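Local coordinates for SPbeta prophage-derived aminoglycoside N(3')-acetyltransferase-like protein YokD (PDB 2NYG) that probably transfers an acetyl group from acetyl-coenzyme A to the amine of an aminoglycoside-like substrate, and may thereby contribute to antibiotic resistance, at residues Phe11-Gln16 with Gly43-Gly48; Met98-Ser103 with Pro202-Gly207; Gln225-Ala230 with Asp257-Trp262. One frame throughout, in Å; residues are numbered along the deposited sequence.

Interaction 1 (Phe11-Gln16 with Gly43-Gly48); sequences FPRTKQ and GWVNGG. With COA (coenzyme A), chain G.
The Trp44 indole meets Pro12 at its edge: Pro12 CB lies 3.5 Å from Trp44 CZ3, with CG in the ring plane, and the backbone N of Asn46 sits above one face toward the rim. N6A of coenzyme A nears the same ring obliquely. A compact proline ring suits this flat border; chi1 of Trp44 (-172°) sets CG anti to its backbone N, and chi2 (67°) turns the indole from there. Beside the Arg13 guanidinium, Gly43 CA lies at the edge; its backbone angles favour glycine, and a CB there would point at Arg13.

A single bridge joins the backbones. Arg13 N donates to Trp44 O (3.0 Å, 167°), and Asn46 N donates to Arg13 O (2.9 Å). Between these bonds Val45 turns its own polar groups to the adenine, its N reaching N1A at 2.9 Å and its O accepting from N6A at 2.8 Å, so both adenine bonds of Val45 come from its backbone. Asn46 ND2 instead bonds Ile94 O and Ser97 OG of the second subunit.

Thr14 is the N-cap of helix 15-25, while 43-48 links strand 32-37 to helix 48-60; the bridge thus ties the helix start to the coenzyme-binding loop.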
loop_
_atom_site.group_PDB
_atom_site.type_symbol
_atom_site.label_atom_id
_atom_site.label_comp_id
_atom_site.label_asym_id
_atom_site.label_seq_id
_atom_site.Cartn_x
_atom_site.Cartn_y
_atom_site.Cartn_z
ATOM N N PHE A 11 -4.723 -2.224 25.908
ATOM C CA PHE A 11 -3.264 -2.130 25.863
ATOM C C PHE A 11 -2.872 -2.383 24.404
ATOM O O PHE A 11 -3.645 -2.965 23.647
ATOM C CB PHE A 11 -2.626 -3.177 26.784
ATOM N N PRO A 12 -1.668 -1.951 23.991
ATOM C CA PRO A 12 -1.219 -2.144 22.608
ATOM C C PRO A 12 -1.101 -3.598 22.143
ATOM O O PRO A 12 -0.554 -4.447 22.849
ATOM C CB PRO A 12 0.146 -1.441 22.578
ATOM C CG PRO A 12 0.107 -0.511 23.713
ATOM C CD PRO A 12 -0.624 -1.273 24.777
ATOM N N ARG A 13 -1.608 -3.877 20.947
ATOM C CA ARG A 13 -1.501 -5.217 20.380
ATOM C C ARG A 13 -0.145 -5.209 19.669
ATOM O O ARG A 13 0.113 -4.344 18.842
ATOM C CB ARG A 13 -2.606 -5.473 19.347
ATOM C CG ARG A 13 -3.963 -4.873 19.679
ATOM C CD ARG A 13 -4.589 -5.530 20.871
ATOM N NE ARG A 13 -5.908 -4.979 21.128
ATOM C CZ ARG A 13 -6.769 -5.480 22.009
ATOM N NH1 ARG A 13 -6.447 -6.546 22.727
ATOM N NH2 ARG A 13 -7.968 -4.927 22.150
ATOM N N THR A 14 0.719 -6.164 19.993
ATOM C CA THR A 14 2.032 -6.230 19.369
ATOM C C THR A 14 2.242 -7.509 18.576
ATOM O O THR A 14 1.459 -8.458 18.669
ATOM C CB THR A 14 3.158 -6.137 20.416
ATOM O OG1 THR A 14 3.072 -7.257 21.301
ATOM C CG2 THR A 14 3.039 -4.848 21.223
ATOM N N LYS A 15 3.316 -7.515 17.796
ATOM C CA LYS A 15 3.682 -8.668 17.001
ATOM C C LYS A 15 3.629 -9.914 17.872
ATOM O O LYS A 15 3.085 -10.933 17.488
ATOM C CB LYS A 15 5.099 -8.509 16.461
ATOM C CG LYS A 15 5.534 -9.653 15.568
ATOM C CD LYS A 15 6.982 -9.512 15.152
ATOM C CE LYS A 15 7.910 -9.708 16.341
ATOM N NZ LYS A 15 9.328 -9.419 15.994
ATOM N N GLN A 16 4.190 -9.803 19.064
ATOM C CA GLN A 16 4.243 -10.908 20.009
ATOM C C GLN A 16 2.897 -11.315 20.585
ATOM O O GLN A 16 2.620 -12.504 20.739
ATOM C CB GLN A 16 5.172 -10.547 21.163
ATOM C CG GLN A 16 5.374 -11.654 22.191
ATOM C CD GLN A 16 5.999 -11.127 23.471
ATOM O OE1 GLN A 16 6.833 -10.220 23.427
ATOM N NE2 GLN A 16 5.603 -11.704 24.614
ATOM N N GLY A 43 -7.690 -3.641 17.058
ATOM C CA GLY A 43 -7.419 -2.693 18.118
ATOM C C GLY A 43 -6.075 -2.124 17.708
ATOM O O GLY A 43 -5.414 -2.696 16.842
ATOM N N TRP A 44 -5.657 -1.017 18.306
ATOM C CA TRP A 44 -4.385 -0.423 17.926
ATOM C C TRP A 44 -3.237 -1.410 18.005
ATOM O O TRP A 44 -3.030 -2.034 19.045
ATOM C CB TRP A 44 -4.039 0.770 18.821
ATOM C CG TRP A 44 -2.834 1.508 18.303
ATOM C CD1 TRP A 44 -2.761 2.209 17.147
ATOM C CD2 TRP A 44 -1.514 1.528 18.865
ATOM N NE1 TRP A 44 -1.487 2.664 16.939
ATOM C CE2 TRP A 44 -0.698 2.259 17.978
ATOM C CE3 TRP A 44 -0.941 0.993 20.026
ATOM C CZ2 TRP A 44 0.666 2.472 18.209
ATOM C CZ3 TRP A 44 0.420 1.204 20.258
ATOM C CH2 TRP A 44 1.205 1.937 19.351
ATOM N N VAL A 45 -2.491 -1.567 16.915
ATOM C CA VAL A 45 -1.336 -2.458 16.972
ATOM C C VAL A 45 -0.046 -1.654 16.724
ATOM O O VAL A 45 0.053 -0.892 15.772
ATOM C CB VAL A 45 -1.448 -3.663 15.969
ATOM C CG1 VAL A 45 -2.867 -3.857 15.517
ATOM C CG2 VAL A 45 -0.543 -3.471 14.807
ATOM N N ASN A 46 0.925 -1.799 17.614
ATOM C CA ASN A 46 2.203 -1.098 17.488
ATOM C C ASN A 46 2.938 -1.690 16.297
ATOM O O ASN A 46 3.414 -2.816 16.348
ATOM C CB ASN A 46 3.015 -1.260 18.783
ATOM C CG ASN A 46 4.348 -0.535 18.753
ATOM O OD1 ASN A 46 4.492 0.512 18.136
ATOM N ND2 ASN A 46 5.324 -1.086 19.454
ATOM N N GLY A 47 3.013 -0.906 15.229
ATOM C CA GLY A 47 3.637 -1.347 14.003
ATOM C C GLY A 47 2.567 -1.532 12.938
ATOM O O GLY A 47 2.862 -1.708 11.761
ATOM N N GLY A 48 1.309 -1.486 13.367
ATOM C CA GLY A 48 0.196 -1.642 12.455
ATOM C C GLY A 48 0.284 -2.918 11.648
ATOM O O GLY A 48 0.554 -3.988 12.188
HETATM N N1A COA G . -4.132 -0.848 14.674
HETATM C C2A COA G . -5.487 -1.004 14.353
HETATM N N3A COA G . -6.014 -0.277 13.306
HETATM C C4A COA G . -5.224 0.594 12.585
HETATM C C5A COA G . -3.857 0.777 12.869
HETATM C C6A COA G . -3.308 0.047 13.936
HETATM N N6A COA G . -2.028 0.179 14.257
HETATM N N7A COA G . -3.352 1.691 11.988
HETATM C C8A COA G . -4.371 2.076 11.163
HETATM N N9A COA G . -5.539 1.384 11.546
HETATM C C1B COA G . -6.911 1.449 10.990
HETATM C C2B COA G . -7.274 2.680 10.110
HETATM O O2B COA G . -7.428 3.914 10.844
HETATM C C3B COA G . -8.561 2.229 9.445
HETATM O O3B COA G . -9.597 2.587 10.409
HETATM P P3B COA G . -10.961 3.418 10.064
HETATM O O7A COA G . -11.029 3.730 8.548
HETATM O O8A COA G . -10.937 4.754 10.767
HETATM O O9A COA G . -12.142 2.605 10.532
HETATM C C4B COA G . -8.389 0.695 9.273
HETATM O O4B COA G . -7.368 0.318 10.224
HETATM C C5B COA G . -7.934 0.247 7.843
HETATM O O5B COA G . -7.830 -1.208 7.885
HETATM P P1A COA G . -8.478 -2.085 6.732
HETATM O O1A COA G . -8.282 -3.542 6.994
HETATM O O2A COA G . -7.891 -1.685 5.371
HETATM O O3A COA G . -9.959 -1.632 6.782
HETATM P P2A COA G . -11.062 -2.088 7.855
HETATM O O4A COA G . -11.559 -0.869 8.546
HETATM O O5A COA G . -10.542 -3.087 8.884
HETATM O O6A COA G . -12.114 -2.783 6.825
HETATM C CBP COA G . -12.248 -4.815 5.314
HETATM C CCP COA G . -12.259 -4.206 6.748
HETATM C CDP COA G . -12.684 -3.761 4.267
HETATM C CEP COA G . -10.812 -5.329 5.066
HETATM C CAP COA G . -13.366 -5.910 5.239
HETATM O OAP COA G . -14.049 -5.914 6.514
HETATM C C9P COA G . -12.872 -7.348 4.944
HETATM O O9P COA G . -13.153 -8.268 5.908
HETATM N N8P COA G . -12.181 -7.752 3.847
HETATM C C7P COA G . -11.592 -9.107 3.749
HETATM C C6P COA G . -10.161 -9.222 3.204
#

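Interaction 2 (Met98-Ser103 with Pro202-Gly207); sequences MPAYNS and PIIVEG
Ala100 and Pro202 bring the two backbones together, their CA atoms 4.2 Å apart in chain directions 46° from parallel, and Tyr101 N donates to Pro202 O at 3.3 Å, a long bond, straight at hydrogen (169°), whose donor stands well above the carbonyl plane.

The side chains gather round the Pro202 ring. Met98 crosses it obliquely: its CB, CG and SD all lie near Pro202 CG, the sulphur at 3.4 Å. CG of Met98 is anti to the backbone N (chi1 -173°), and the flexible, polarisable thioether can follow the curve of the ring. Next along, Pro202 CB meets Ala100 CA at 3.4 Å. Proline serves well here because it offers three contact carbons while having no N-H to satisfy.

Ala100 CB also touches Ile204 CG1 at 3.6 Å; a methyl is small enough for the chains to come this close. Ile204 is largely exposed, and its CD1 lies near Tyr101 O and 4.4 Å from Asn102 ND2. The polar end of Asn102 is engaged locally, OD1 accepting from Asn104 N. Tyr101 turns its ring away from Pro202 and gives its OH to Ser128 O.

The loop 98-103, running on from helix 93-96, therefore lies against the short link between strands 196-201 and 204-205, both of which pair antiparallel with strand 208-217. Arg209 of strand 208-217 braces both sides, bonding Met98 O through NE and packing on Ala100 and Pro202, while Met98 and Pro99 also pack on Asn46 of the second subunit.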
loop_
_atom_site.group_PDB
_atom_site.type_symbol
_atom_site.label_atom_id
_atom_site.label_comp_id
_atom_site.label_asym_id
_atom_site.label_seq_id
_atom_site.Cartn_x
_atom_site.Cartn_y
_atom_site.Cartn_z
ATOM N N MET A 98 -7.007 2.990 -19.989
ATOM C CA MET A 98 -6.832 2.366 -18.682
ATOM C C MET A 98 -5.485 1.652 -18.569
ATOM O O MET A 98 -5.192 0.730 -19.334
ATOM C CB MET A 98 -7.969 1.384 -18.416
ATOM C CG MET A 98 -7.965 0.804 -17.030
ATOM S SD MET A 98 -9.382 -0.260 -16.789
ATOM C CE MET A 98 -10.682 0.926 -16.646
ATOM N N PRO A 99 -4.637 2.079 -17.616
ATOM C CA PRO A 99 -3.335 1.420 -17.468
ATOM C C PRO A 99 -3.529 -0.077 -17.334
ATOM O O PRO A 99 -4.376 -0.531 -16.567
ATOM C CB PRO A 99 -2.779 2.032 -16.189
ATOM C CG PRO A 99 -3.315 3.426 -16.238
ATOM C CD PRO A 99 -4.760 3.210 -16.678
ATOM N N ALA A 100 -2.755 -0.836 -18.097
ATOM C CA ALA A 100 -2.835 -2.275 -18.038
ATOM C C ALA A 100 -2.437 -2.785 -16.650
ATOM O O ALA A 100 -1.727 -2.114 -15.896
ATOM C CB ALA A 100 -1.938 -2.874 -19.084
ATOM N N TYR A 101 -2.903 -3.983 -16.325
ATOM C CA TYR A 101 -2.609 -4.614 -15.051
ATOM C C TYR A 101 -1.172 -5.106 -14.984
ATOM O O TYR A 101 -0.682 -5.724 -15.915
ATOM C CB TYR A 101 -3.536 -5.809 -14.835
ATOM C CG TYR A 101 -3.123 -6.689 -13.678
ATOM C CD1 TYR A 101 -3.335 -6.275 -12.368
ATOM C CD2 TYR A 101 -2.476 -7.912 -13.898
ATOM C CE1 TYR A 101 -2.920 -7.044 -11.293
ATOM C CE2 TYR A 101 -2.048 -8.698 -12.835
ATOM C CZ TYR A 101 -2.273 -8.255 -11.522
ATOM O OH TYR A 101 -1.841 -8.986 -10.439
ATOM N N ASN A 102 -0.508 -4.851 -13.870
ATOM C CA ASN A 102 0.861 -5.305 -13.699
ATOM C C ASN A 102 0.994 -5.861 -12.282
ATOM O O ASN A 102 0.740 -5.153 -11.317
ATOM C CB ASN A 102 1.821 -4.130 -13.921
ATOM C CG ASN A 102 3.264 -4.562 -13.994
ATOM O OD1 ASN A 102 3.833 -5.040 -13.017
ATOM N ND2 ASN A 102 3.867 -4.404 -15.162
ATOM N N SER A 103 1.371 -7.128 -12.155
ATOM C CA SER A 103 1.523 -7.752 -10.842
ATOM C C SER A 103 2.409 -6.949 -9.895
ATOM O O SER A 103 2.294 -7.064 -8.679
ATOM C CB SER A 103 2.152 -9.138 -10.976
ATOM O OG SER A 103 1.521 -9.894 -11.980
ATOM N N PRO A 202 -7.587 -4.431 -19.123
ATOM C CA PRO A 202 -6.321 -3.998 -19.713
ATOM C C PRO A 202 -5.255 -5.041 -19.381
ATOM O O PRO A 202 -5.112 -5.452 -18.236
ATOM C CB PRO A 202 -6.055 -2.672 -19.010
ATOM C CG PRO A 202 -7.424 -2.170 -18.727
ATOM C CD PRO A 202 -8.104 -3.399 -18.211
ATOM N N ILE A 203 -4.516 -5.488 -20.382
ATOM C CA ILE A 203 -3.477 -6.475 -20.141
ATOM C C ILE A 203 -2.304 -6.189 -21.061
ATOM O O ILE A 203 -2.404 -5.367 -21.966
ATOM C CB ILE A 203 -3.988 -7.879 -20.428
ATOM C CG1 ILE A 203 -5.274 -8.128 -19.657
ATOM C CG2 ILE A 203 -2.961 -8.896 -20.008
ATOM C CD1 ILE A 203 -5.945 -9.411 -20.060
ATOM N N ILE A 204 -1.184 -6.855 -20.827
ATOM C CA ILE A 204 -0.022 -6.656 -21.673
ATOM C C ILE A 204 0.293 -7.962 -22.386
ATOM O O ILE A 204 0.579 -8.980 -21.749
ATOM C CB ILE A 204 1.200 -6.222 -20.854
ATOM C CG1 ILE A 204 0.872 -4.963 -20.055
ATOM C CG2 ILE A 204 2.366 -5.949 -21.777
ATOM C CD1 ILE A 204 1.981 -4.542 -19.116
ATOM N N VAL A 205 0.215 -7.935 -23.712
ATOM C CA VAL A 205 0.509 -9.115 -24.512
ATOM C C VAL A 205 1.570 -8.773 -25.545
ATOM O O VAL A 205 1.441 -7.798 -26.285
ATOM C CB VAL A 205 -0.734 -9.637 -25.252
ATOM C CG1 VAL A 205 -0.402 -10.960 -25.911
ATOM C CG2 VAL A 205 -1.896 -9.798 -24.290
ATOM N N GLU A 206 2.622 -9.582 -25.585
ATOM C CA GLU A 206 3.710 -9.364 -26.524
ATOM C C GLU A 206 4.446 -8.081 -26.159
ATOM O O GLU A 206 5.187 -7.520 -26.968
ATOM C CB GLU A 206 3.163 -9.286 -27.954
ATOM N N GLY A 207 4.235 -7.624 -24.929
ATOM C CA GLY A 207 4.883 -6.414 -24.466
ATOM C C GLY A 207 4.179 -5.159 -24.926
ATOM O O GLY A 207 4.795 -4.098 -25.005
#

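Interaction 3 (Gln225-Ala230 with Asp257-Trp262); sequences QEVGQA and DFAEKW
Val227 and Trp262 set the pattern of this helix pair: the methyl CG2 of Val227 lies over the face of the indole, 4.2 Å from the centroid of its six-membered ring and 18° off the normal, a CH-pi contact. The branched valine serves two neighbours, for CG1, anti to the backbone N (chi1 180°), turns instead to Ala259, reaching its CA at 3.8 Å. Ala259 is small, and the helices approach here with CA of Val227 and Ala259 6.2 Å apart.

Glu226 comes to the same indole from its border. Its carboxylate stands nearly perpendicular to the ring plane, and OE2 lies in that plane beside CZ2, where the ring hydrogens carry slight positive charge. A water in the ring plane links the polar ends, donating to Glu226 OE2 (3.0 Å) and accepting from Trp262 NE1 (2.7 Å). Tryptophan suits a place between core and solvent, giving a broad apolar face to valine and an N-H to water.

Ala230, one turn on from Val227, fits its methyl between two rings. CB lies in the plane of Phe258 at its edge, 3.7 Å from CE2, and approaches Trp262 CD1 at the same distance but obliquely. Phe258 also runs beside the helix backbone, CZ near Ala230 O, and meets Phe231 edge-to-face.

Segments 225-230 and 257-262 cross at 112°, their axes 9.9 Å apart at closest; their helices, 224-234 and 252-268, are joined through strands 238-242 and 245-251 at one end of the seven-stranded sheet. Phe184 of helix 183-187 packs on both Val227 and Ala259, so three helices share the buried side.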
loop_
_atom_site.group_PDB
_atom_site.type_symbol
_atom_site.label_atom_id
_atom_site.label_comp_id
_atom_site.label_asym_id
_atom_site.label_seq_id
_atom_site.Cartn_x
_atom_site.Cartn_y
_atom_site.Cartn_z
ATOM N N GLN A 225 -22.347 -15.357 3.189
ATOM C CA GLN A 225 -22.602 -15.188 4.605
ATOM C C GLN A 225 -23.561 -16.266 5.094
ATOM O O GLN A 225 -23.434 -16.751 6.214
ATOM C CB GLN A 225 -23.185 -13.809 4.881
ATOM C CG GLN A 225 -23.358 -13.514 6.354
ATOM C CD GLN A 225 -22.072 -13.685 7.124
ATOM O OE1 GLN A 225 -20.991 -13.423 6.608
ATOM N NE2 GLN A 225 -22.184 -14.114 8.370
ATOM N N GLU A 226 -24.511 -16.652 4.245
ATOM C CA GLU A 226 -25.465 -17.691 4.601
ATOM C C GLU A 226 -24.778 -19.050 4.534
ATOM O O GLU A 226 -24.969 -19.901 5.393
ATOM C CB GLU A 226 -26.652 -17.685 3.648
ATOM C CG GLU A 226 -27.937 -18.155 4.299
ATOM C CD GLU A 226 -29.067 -18.365 3.302
ATOM O OE1 GLU A 226 -29.289 -17.471 2.448
ATOM O OE2 GLU A 226 -29.729 -19.427 3.387
ATOM N N VAL A 227 -23.965 -19.247 3.510
ATOM C CA VAL A 227 -23.258 -20.511 3.354
ATOM C C VAL A 227 -22.361 -20.810 4.556
ATOM O O VAL A 227 -22.350 -21.923 5.067
ATOM C CB VAL A 227 -22.400 -20.496 2.092
ATOM C CG1 VAL A 227 -21.677 -21.815 1.940
ATOM C CG2 VAL A 227 -23.282 -20.178 0.886
ATOM N N GLY A 228 -21.624 -19.795 5.000
ATOM C CA GLY A 228 -20.724 -19.952 6.122
ATOM C C GLY A 228 -21.461 -20.233 7.411
ATOM O O GLY A 228 -21.013 -21.000 8.250
ATOM N N GLN A 229 -22.615 -19.610 7.569
ATOM C CA GLN A 229 -23.370 -19.816 8.792
ATOM C C GLN A 229 -23.978 -21.226 8.848
ATOM O O GLN A 229 -24.215 -21.774 9.922
ATOM C CB GLN A 229 -24.432 -18.719 8.935
ATOM C CG GLN A 229 -23.878 -17.448 9.606
ATOM C CD GLN A 229 -24.840 -16.250 9.606
ATOM O OE1 GLN A 229 -26.034 -16.394 9.863
ATOM N NE2 GLN A 229 -24.302 -15.054 9.347
ATOM N N ALA A 230 -24.201 -21.810 7.676
ATOM C CA ALA A 230 -24.761 -23.144 7.586
ATOM C C ALA A 230 -23.622 -24.150 7.827
ATOM O O ALA A 230 -23.814 -25.220 8.410
ATOM C CB ALA A 230 -25.400 -23.380 6.178
ATOM N N ASP A 257 -16.257 -27.824 -0.243
ATOM C CA ASP A 257 -17.156 -28.947 -0.432
ATOM C C ASP A 257 -18.553 -28.668 0.073
ATOM O O ASP A 257 -19.516 -28.963 -0.622
ATOM C CB ASP A 257 -16.593 -30.210 0.223
ATOM C CG ASP A 257 -15.374 -30.743 -0.506
ATOM O OD1 ASP A 257 -15.203 -30.386 -1.696
ATOM O OD2 ASP A 257 -14.602 -31.523 0.101
ATOM N N PHE A 258 -18.661 -28.094 1.269
ATOM C CA PHE A 258 -19.959 -27.777 1.851
ATOM C C PHE A 258 -20.683 -26.728 1.024
ATOM O O PHE A 258 -21.890 -26.801 0.842
ATOM C CB PHE A 258 -19.799 -27.264 3.276
ATOM C CG PHE A 258 -21.099 -27.019 3.975
ATOM C CD1 PHE A 258 -21.745 -28.048 4.652
ATOM C CD2 PHE A 258 -21.693 -25.758 3.943
ATOM C CE1 PHE A 258 -22.968 -27.828 5.289
ATOM C CE2 PHE A 258 -22.914 -25.520 4.573
ATOM C CZ PHE A 258 -23.557 -26.557 5.249
ATOM N N ALA A 259 -19.931 -25.747 0.536
ATOM C CA ALA A 259 -20.482 -24.678 -0.283
ATOM C C ALA A 259 -21.137 -25.263 -1.534
ATOM O O ALA A 259 -22.221 -24.847 -1.951
ATOM C CB ALA A 259 -19.379 -23.719 -0.669
ATOM N N GLU A 260 -20.460 -26.228 -2.136
ATOM C CA GLU A 260 -20.970 -26.876 -3.322
ATOM C C GLU A 260 -22.335 -27.480 -3.009
ATOM O O GLU A 260 -23.319 -27.167 -3.664
ATOM C CB GLU A 260 -19.980 -27.956 -3.788
ATOM C CG GLU A 260 -20.521 -28.920 -4.826
ATOM C CD GLU A 260 -19.430 -29.767 -5.436
ATOM O OE1 GLU A 260 -18.499 -30.149 -4.700
ATOM O OE2 GLU A 260 -19.497 -30.060 -6.646
ATOM N N LYS A 261 -22.393 -28.326 -1.990
ATOM C CA LYS A 261 -23.636 -28.976 -1.613
ATOM C C LYS A 261 -24.768 -28.016 -1.264
ATOM O O LYS A 261 -25.888 -28.167 -1.758
ATOM C CB LYS A 261 -23.375 -29.957 -0.476
ATOM C CG LYS A 261 -22.503 -31.096 -0.944
ATOM C CD LYS A 261 -22.197 -32.100 0.131
ATOM C CE LYS A 261 -21.463 -33.275 -0.478
ATOM N NZ LYS A 261 -21.282 -34.387 0.485
ATOM N N TRP A 262 -24.484 -27.027 -0.427
ATOM C CA TRP A 262 -25.489 -26.036 -0.068
ATOM C C TRP A 262 -26.040 -25.442 -1.372
ATOM O O TRP A 262 -27.246 -25.325 -1.542
ATOM C CB TRP A 262 -24.865 -24.938 0.791
ATOM C CG TRP A 262 -25.851 -23.971 1.358
ATOM C CD1 TRP A 262 -26.366 -23.978 2.618
ATOM C CD2 TRP A 262 -26.420 -22.834 0.697
ATOM N NE1 TRP A 262 -27.217 -22.909 2.791
ATOM C CE2 TRP A 262 -27.271 -22.192 1.626
ATOM C CE3 TRP A 262 -26.293 -22.295 -0.590
ATOM C CZ2 TRP A 262 -27.992 -21.036 1.310
ATOM C CZ3 TRP A 262 -27.003 -21.149 -0.906
ATOM C CH2 TRP A 262 -27.844 -20.530 0.041
HETATM O O HOH W 1 -28.594 -21.862 4.824
#

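The three contacts share no helix or strand, and within one chain their centres are 34 to 38 Å apart. Interaction 1 is buried and rests mainly on backbone hydrogen bonds, in keeping with a loop that presents peptide groups to coenzyme A. Interactions 2 and 3 are partly buried and remote from the annotated sites: the second packs a loop on the link between the two outer strands of the three-stranded sheet through proline, methionine and one long backbone bond, the third joins two helices by side chains and a bridging water. Interactions 1 and 2 both face the second subunit; interaction 3 stays within its own chain.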